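Local coordinates for AP-4 complex accessory subunit Tepsin (Equus caballus, PDB 5WF2), which probably associates with the AP-4 adaptor complex and may take part in vesicular trafficking of proteins at the trans-Golgi network, at residues A[40-43]-A[44-48]; A[61-64]-A[65-68]; A[86-90]-A[91-95]. All blocks are in the same frame, centred on the assembly; numbering follows the deposited sequence.

Interaction 1 (A[40-43]-A[44-48]); sequences AFLS and REEAQ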
loop_
_atom_site.group_PDB
_atom_site.type_symbol
_atom_site.label_atom_id
_atom_site.label_comp_id
_atom_site.label_asym_id
_atom_site.label_seq_id
_atom_site.Cartn_x
_atom_site.Cartn_y
_atom_site.Cartn_z
ATOM N N ALA A 40 1.016 -13.241 -4.720
ATOM C CA ALA A 40 0.562 -12.350 -3.655
ATOM C C ALA A 40 1.683 -11.539 -3.020
ATOM O O ALA A 40 1.391 -10.606 -2.252
ATOM C CB ALA A 40 -0.109 -13.147 -2.547
ATOM N N PHE A 41 2.933 -11.868 -3.316
ATOM C CA PHE A 41 4.107 -11.178 -2.804
ATOM C C PHE A 41 4.860 -10.509 -3.949
ATOM O O PHE A 41 5.145 -11.151 -4.965
ATOM C CB PHE A 41 5.024 -12.163 -2.073
ATOM C CG PHE A 41 4.307 -12.991 -1.075
ATOM C CD1 PHE A 41 3.764 -12.408 0.065
ATOM C CD2 PHE A 41 4.109 -14.355 -1.293
ATOM C CE1 PHE A 41 3.072 -13.164 0.985
ATOM C CE2 PHE A 41 3.409 -15.126 -0.379
ATOM C CZ PHE A 41 2.890 -14.528 0.762
ATOM N N LEU A 42 5.206 -9.233 -3.772
ATOM C CA LEU A 42 6.079 -8.549 -4.707
ATOM C C LEU A 42 7.455 -9.223 -4.717
ATOM O O LEU A 42 7.926 -9.737 -3.702
ATOM C CB LEU A 42 6.228 -7.070 -4.331
ATOM C CG LEU A 42 4.994 -6.195 -4.043
ATOM C CD1 LEU A 42 5.445 -4.751 -3.865
ATOM C CD2 LEU A 42 3.964 -6.299 -5.134
ATOM N N SER A 43 8.083 -9.260 -5.887
ATOM C CA SER A 43 9.479 -9.657 -5.942
ATOM C C SER A 43 10.371 -8.530 -5.443
ATOM O O SER A 43 9.975 -7.370 -5.368
ATOM C CB SER A 43 9.885 -10.024 -7.366
ATOM O OG SER A 43 9.971 -8.856 -8.172
ATOM N N ARG A 44 11.612 -8.890 -5.151
ATOM C CA ARG A 44 12.604 -7.909 -4.743
ATOM C C ARG A 44 12.755 -6.832 -5.805
ATOM O O ARG A 44 12.818 -5.635 -5.492
ATOM C CB ARG A 44 13.928 -8.644 -4.493
ATOM C CG ARG A 44 15.064 -7.788 -4.032
ATOM C CD ARG A 44 16.211 -8.621 -3.435
ATOM N NE ARG A 44 17.026 -7.774 -2.562
ATOM C CZ ARG A 44 18.107 -7.093 -2.947
ATOM N NH1 ARG A 44 18.542 -7.163 -4.200
ATOM N NH2 ARG A 44 18.767 -6.334 -2.074
ATOM N N GLU A 45 12.745 -7.246 -7.075
ATOM C CA GLU A 45 12.898 -6.329 -8.191
ATOM C C GLU A 45 11.702 -5.406 -8.292
ATOM O O GLU A 45 11.856 -4.195 -8.470
ATOM C CB GLU A 45 13.093 -7.125 -9.492
ATOM C CG GLU A 45 14.141 -8.291 -9.385
ATOM C CD GLU A 45 13.549 -9.679 -8.992
ATOM O OE1 GLU A 45 13.124 -10.444 -9.905
ATOM O OE2 GLU A 45 13.520 -10.017 -7.778
ATOM N N GLU A 46 10.501 -5.951 -8.134
ATOM C CA GLU A 46 9.300 -5.141 -8.287
ATOM C C GLU A 46 9.185 -4.132 -7.156
ATOM O O GLU A 46 8.808 -2.974 -7.381
ATOM C CB GLU A 46 8.068 -6.030 -8.318
ATOM C CG GLU A 46 7.891 -6.862 -9.581
ATOM C CD GLU A 46 6.851 -7.946 -9.390
ATOM O OE1 GLU A 46 6.513 -8.254 -8.221
ATOM O OE2 GLU A 46 6.360 -8.497 -10.394
ATOM N N ALA A 47 9.505 -4.554 -5.940
ATOM C CA ALA A 47 9.443 -3.638 -4.815
ATOM C C ALA A 47 10.460 -2.515 -4.972
ATOM O O ALA A 47 10.148 -1.344 -4.734
ATOM C CB ALA A 47 9.676 -4.403 -3.517
ATOM N N GLN A 48 11.689 -2.842 -5.373
ATOM C CA GLN A 48 12.697 -1.796 -5.541
ATOM C C GLN A 48 12.300 -0.805 -6.629
ATOM O O GLN A 48 12.499 0.409 -6.483
ATOM C CB GLN A 48 14.052 -2.422 -5.852
ATOM C CG GLN A 48 14.625 -3.167 -4.662
ATOM C CD GLN A 48 16.085 -3.535 -4.842
ATOM O OE1 GLN A 48 16.705 -3.234 -5.870
ATOM N NE2 GLN A 48 16.645 -4.187 -3.829
HETATM O O HOH W 1 5.548 -10.876 -7.676
#
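At S43 an extended loop turns into helix 44-56: its psi of 165° still belongs to the loop, while R44, the next residue, already has helical torsions. The geometry is that of an N-terminal capping box, built by S43 and E46 at the surface of the all-helical VHS/ENTH-like domain. The backbone contributes the first full helical bond, from A47 N to S43 O at 2.9 Å. The box itself consists of two reciprocal bonds. S43 OG lies between the backbone N and the carbonyl carbon (chi1 72°), and from there accepts E46 N at 3.0 Å, satisfying an amide that has no preceding helical turn. In return, S43 N donates to E46 OE1 at 3.0 Å in a nearly straight bond that reaches the oxygen from above the carboxylate plane, 39° out of it. The E46 chain leaves CA toward the serine and runs extended beyond CG, its CG 3.2 Å from S43 OG. E45 bends at chi2 and brings OE2 to 3.7 Å from S43 CB. L42 CD1 and A47 CB add a looser apolar contact at 4.3 Å, with L42 and A47 also leaning on helix 75-89. R80 of that helix forms a salt bridge with E46 OE1. With an alanine in place of E46, the S43 N-H would probably lose its acceptor and R80 this salt-bridge partner. E46 OE1 also accepts from a water at 2.8 Å, and that water donates a second hydrogen bond, likewise 2.8 Å long, to F41 O.

Interaction 2 (A[61-64]-A[65-68]); sequences AVLE and LLIC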
loop_
_atom_site.group_PDB
_atom_site.type_symbol
_atom_site.label_atom_id
_atom_site.label_comp_id
_atom_site.label_asym_id
_atom_site.label_seq_id
_atom_site.Cartn_x
_atom_site.Cartn_y
_atom_site.Cartn_z
ATOM N N ALA A 61 -0.164 10.631 -2.837
ATOM C CA ALA A 61 -1.183 10.239 -3.793
ATOM C C ALA A 61 -1.080 8.757 -4.132
ATOM O O ALA A 61 -2.096 8.080 -4.269
ATOM C CB ALA A 61 -1.062 11.092 -5.063
ATOM N N VAL A 62 0.136 8.239 -4.275
ATOM C CA VAL A 62 0.328 6.789 -4.460
ATOM C C VAL A 62 -0.332 5.997 -3.330
ATOM O O VAL A 62 -1.026 4.990 -3.559
ATOM C CB VAL A 62 1.827 6.459 -4.548
ATOM C CG1 VAL A 62 2.018 4.935 -4.504
ATOM C CG2 VAL A 62 2.449 7.022 -5.822
ATOM N N LEU A 63 -0.084 6.416 -2.091
ATOM C CA LEU A 63 -0.667 5.734 -0.948
ATOM C C LEU A 63 -2.193 5.837 -0.965
ATOM O O LEU A 63 -2.889 4.859 -0.676
ATOM C CB LEU A 63 -0.073 6.304 0.348
ATOM C CG LEU A 63 -0.204 5.511 1.658
ATOM C CD1 LEU A 63 0.402 4.144 1.488
ATOM C CD2 LEU A 63 0.481 6.221 2.831
ATOM N N GLU A 64 -2.742 7.006 -1.277
ATOM C CA GLU A 64 -4.190 7.067 -1.350
ATOM C C GLU A 64 -4.730 6.138 -2.435
ATOM O O GLU A 64 -5.801 5.540 -2.261
ATOM C CB GLU A 64 -4.653 8.510 -1.547
ATOM C CG GLU A 64 -4.422 9.418 -0.339
ATOM C CD GLU A 64 -5.397 9.189 0.799
ATOM O OE1 GLU A 64 -6.474 8.597 0.569
ATOM O OE2 GLU A 64 -5.074 9.632 1.920
ATOM N N LEU A 65 -3.999 5.956 -3.536
ATOM C CA LEU A 65 -4.466 5.060 -4.591
ATOM C C LEU A 65 -4.292 3.602 -4.200
ATOM O O LEU A 65 -5.150 2.754 -4.513
ATOM C CB LEU A 65 -3.745 5.382 -5.903
ATOM C CG LEU A 65 -4.182 6.744 -6.468
ATOM C CD1 LEU A 65 -3.229 7.285 -7.493
ATOM C CD2 LEU A 65 -5.499 6.617 -7.043
ATOM N N LEU A 66 -3.245 3.294 -3.446
ATOM C CA LEU A 66 -3.122 1.948 -2.910
ATOM C C LEU A 66 -4.270 1.646 -1.981
ATOM O O LEU A 66 -4.826 0.555 -2.013
ATOM C CB LEU A 66 -1.789 1.782 -2.174
ATOM C CG LEU A 66 -0.551 1.654 -3.063
ATOM C CD1 LEU A 66 0.693 1.881 -2.213
ATOM C CD2 LEU A 66 -0.530 0.303 -3.753
ATOM N N ILE A 67 -4.640 2.606 -1.133
ATOM C CA ILE A 67 -5.762 2.381 -0.229
ATOM C C ILE A 67 -7.027 2.102 -1.024
ATOM O O ILE A 67 -7.812 1.229 -0.661
ATOM C CB ILE A 67 -5.934 3.573 0.732
ATOM C CG1 ILE A 67 -4.714 3.648 1.662
ATOM C CG2 ILE A 67 -7.240 3.405 1.548
ATOM C CD1 ILE A 67 -4.608 4.895 2.514
ATOM N N CYS A 68 -7.243 2.827 -2.121
ATOM C CA CYS A 68 -8.379 2.531 -2.993
ATOM C C CYS A 68 -8.374 1.080 -3.442
ATOM O O CYS A 68 -9.420 0.425 -3.439
ATOM C CB CYS A 68 -8.380 3.479 -4.195
ATOM S SG CYS A 68 -8.787 5.143 -3.727
#
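The carbonyl groups of A61 to E64 accept from the N-H groups of L65 to C68 as successive i to i+4 pairs of one alpha-helix, 59-68. In each pair the donor stands somewhat off the carbonyl plane, by 17° at V62 O and up to 28° at E64 O. The L66 N to V62 O bond measures 2.8 Å, and the C68 N to E64 O bond is longer at 3.1 Å. Side-chain carbons lie beside the same oxygens: L65 CG comes within 3.3 Å of A61 O, and L66 CG within 3.4 Å of V62 O. On the buried flank, V62 and L66 lie side by side and point the same way. A chi1 of 171° at V62 swings CG1 away from the backbone N and toward L66 CD1, 4.0 Å off. Both residues also pack on F50 of helix 44-56, whereas V62 and L65 meet V31 of helix 25-35, so the helix is wedged between its neighbours in the VHS/ENTH-like bundle. I67 follows the same pattern as L65 and L66, its CG1 anti to the carbonyl carbon and 3.2 Å from L63 O.

Interaction 3 (A[86-90]-A[91-95]); sequences ASLGC and TDLLP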
loop_
_atom_site.group_PDB
_atom_site.type_symbol
_atom_site.label_atom_id
_atom_site.label_comp_id
_atom_site.label_asym_id
_atom_site.label_seq_id
_atom_site.Cartn_x
_atom_site.Cartn_y
_atom_site.Cartn_z
ATOM N N ALA A 86 3.644 -1.767 2.736
ATOM C CA ALA A 86 4.749 -2.158 3.610
ATOM C C ALA A 86 6.081 -1.669 3.067
ATOM O O ALA A 86 6.905 -1.138 3.818
ATOM C CB ALA A 86 4.757 -3.672 3.798
ATOM N N SER A 87 6.324 -1.854 1.761
ATOM C CA SER A 87 7.582 -1.406 1.160
ATOM C C SER A 87 7.771 0.079 1.333
ATOM O O SER A 87 8.842 0.524 1.754
ATOM C CB SER A 87 7.643 -1.795 -0.318
ATOM O OG SER A 87 7.778 -3.213 -0.450
ATOM N N LEU A 88 6.761 0.878 0.975
ATOM C CA LEU A 88 6.863 2.315 1.167
ATOM C C LEU A 88 7.044 2.669 2.639
ATOM O O LEU A 88 7.799 3.586 2.968
ATOM C CB LEU A 88 5.619 2.988 0.597
ATOM C CG LEU A 88 5.547 4.491 0.539
ATOM C CD1 LEU A 88 6.754 5.079 -0.174
ATOM C CD2 LEU A 88 4.284 4.801 -0.236
ATOM N N GLY A 89 6.403 1.933 3.540
ATOM C CA GLY A 89 6.572 2.215 4.957
ATOM C C GLY A 89 7.987 1.984 5.446
ATOM O O GLY A 89 8.434 2.613 6.405
ATOM N N CYS A 90 8.701 1.056 4.835
ATOM C CA CYS A 90 10.082 0.794 5.223
ATOM C C CYS A 90 11.097 1.721 4.530
ATOM O O CYS A 90 12.300 1.552 4.720
ATOM C CB CYS A 90 10.388 -0.699 4.993
ATOM S SG CYS A 90 9.338 -1.751 6.056
ATOM N N THR A 91 10.647 2.748 3.804
ATOM C CA THR A 91 11.524 3.790 3.297
ATOM C C THR A 91 11.392 5.030 4.152
ATOM O O THR A 91 10.616 5.069 5.084
ATOM C CB THR A 91 11.182 4.173 1.864
ATOM O OG1 THR A 91 10.059 5.058 1.879
ATOM C CG2 THR A 91 10.821 2.978 1.041
ATOM N N ASP A 92 12.113 6.090 3.775
ATOM C CA ASP A 92 11.996 7.394 4.420
ATOM C C ASP A 92 11.285 8.413 3.528
ATOM O O ASP A 92 11.451 9.622 3.710
ATOM C CB ASP A 92 13.379 7.927 4.810
ATOM C CG ASP A 92 14.211 8.296 3.607
ATOM O OD1 ASP A 92 14.310 7.485 2.650
ATOM O OD2 ASP A 92 14.754 9.427 3.603
ATOM N N LEU A 93 10.493 7.956 2.559
ATOM C CA LEU A 93 9.879 8.900 1.634
ATOM C C LEU A 93 8.811 9.729 2.321
ATOM O O LEU A 93 8.635 10.908 2.004
ATOM C CB LEU A 93 9.279 8.160 0.457
ATOM C CG LEU A 93 10.262 7.528 -0.523
ATOM C CD1 LEU A 93 9.522 6.837 -1.627
ATOM C CD2 LEU A 93 11.212 8.576 -1.129
ATOM N N LEU A 94 8.057 9.123 3.222
ATOM C CA LEU A 94 7.179 9.867 4.103
ATOM C C LEU A 94 7.525 9.534 5.538
ATOM O O LEU A 94 7.961 8.421 5.826
ATOM C CB LEU A 94 5.711 9.532 3.850
ATOM C CG LEU A 94 5.070 10.145 2.609
ATOM C CD1 LEU A 94 3.613 9.680 2.611
ATOM C CD2 LEU A 94 5.157 11.658 2.602
ATOM N N PRO A 95 7.355 10.471 6.461
ATOM C CA PRO A 95 7.509 10.114 7.874
ATOM C C PRO A 95 6.631 8.912 8.158
ATOM O O PRO A 95 5.544 8.786 7.583
ATOM C CB PRO A 95 7.039 11.363 8.618
ATOM C CG PRO A 95 7.140 12.479 7.617
ATOM C CD PRO A 95 6.923 11.866 6.268
#
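The contact from L88 to T91 closes helix 75-89: C90 is the first residue to leave helical torsions, and T91 N turns back to L88 O, three residues earlier, at 3.1 Å. This is a helix C-terminal turn followed directly by an ST turn, in the connection between helices 75-89 and 96-111 of the VHS/ENTH-like domain. T91 carries most of the contact. With OG1 placed between the backbone N and the carbonyl carbon (chi1 80°), its hydroxyl donates to L88 O at 2.9 Å, in the carbonyl plane and on a lone pair. The amide of the same residue reaches that oxygen from a different direction, standing 63° out of the plane. L88 O, at the helix end, is therefore gripped by two donors from a single residue. The hydroxyl works in both directions, because T91 OG1 also accepts L93 N at 3.0 Å in a nearly straight bond (168°), which defines the ST turn; together with the bond to L88 O it probably holds the side-chain rotation. The other branch, T91 CG2, is pressed back onto the helix at 3.2 Å from S87 O. The ST turn also brings L93 round to L88, and the two leucines cross at about a right angle. Both lean on C59 of helix 59-68, while T91 touches V51 and L93 touches C54 of helix 44-56. G89 O is hydrogen-bonded to Q96 NE2, tying this helix end to the start of the next helix. Between the leucines the touching atoms are methyls, L88 CD1 and L93 CD1, 3.6 Å apart.

How the interactions relate
The three contacts sample a helix start (interaction 1), the turns of a short helix up to its last residue (interaction 2) and a helix end (interaction 3), in series along one domain. Interactions 1 and 2 lie on opposite sides of the chain's centre, with centres 18 Å apart and nearest atoms about 8 Å apart, so they do not touch. Interaction 3 meets both: A47 CB of interaction 1 packs on S87 OG at 3.8 Å, and L63 CD1 of interaction 2 approaches L88 CD2 at 4.3 Å, a less certain distance because L63 has two conformers. Its centre is 15 Å from that of interaction 1 and 13 Å from that of interaction 2. Helix 75-89 thus packs against both other helices.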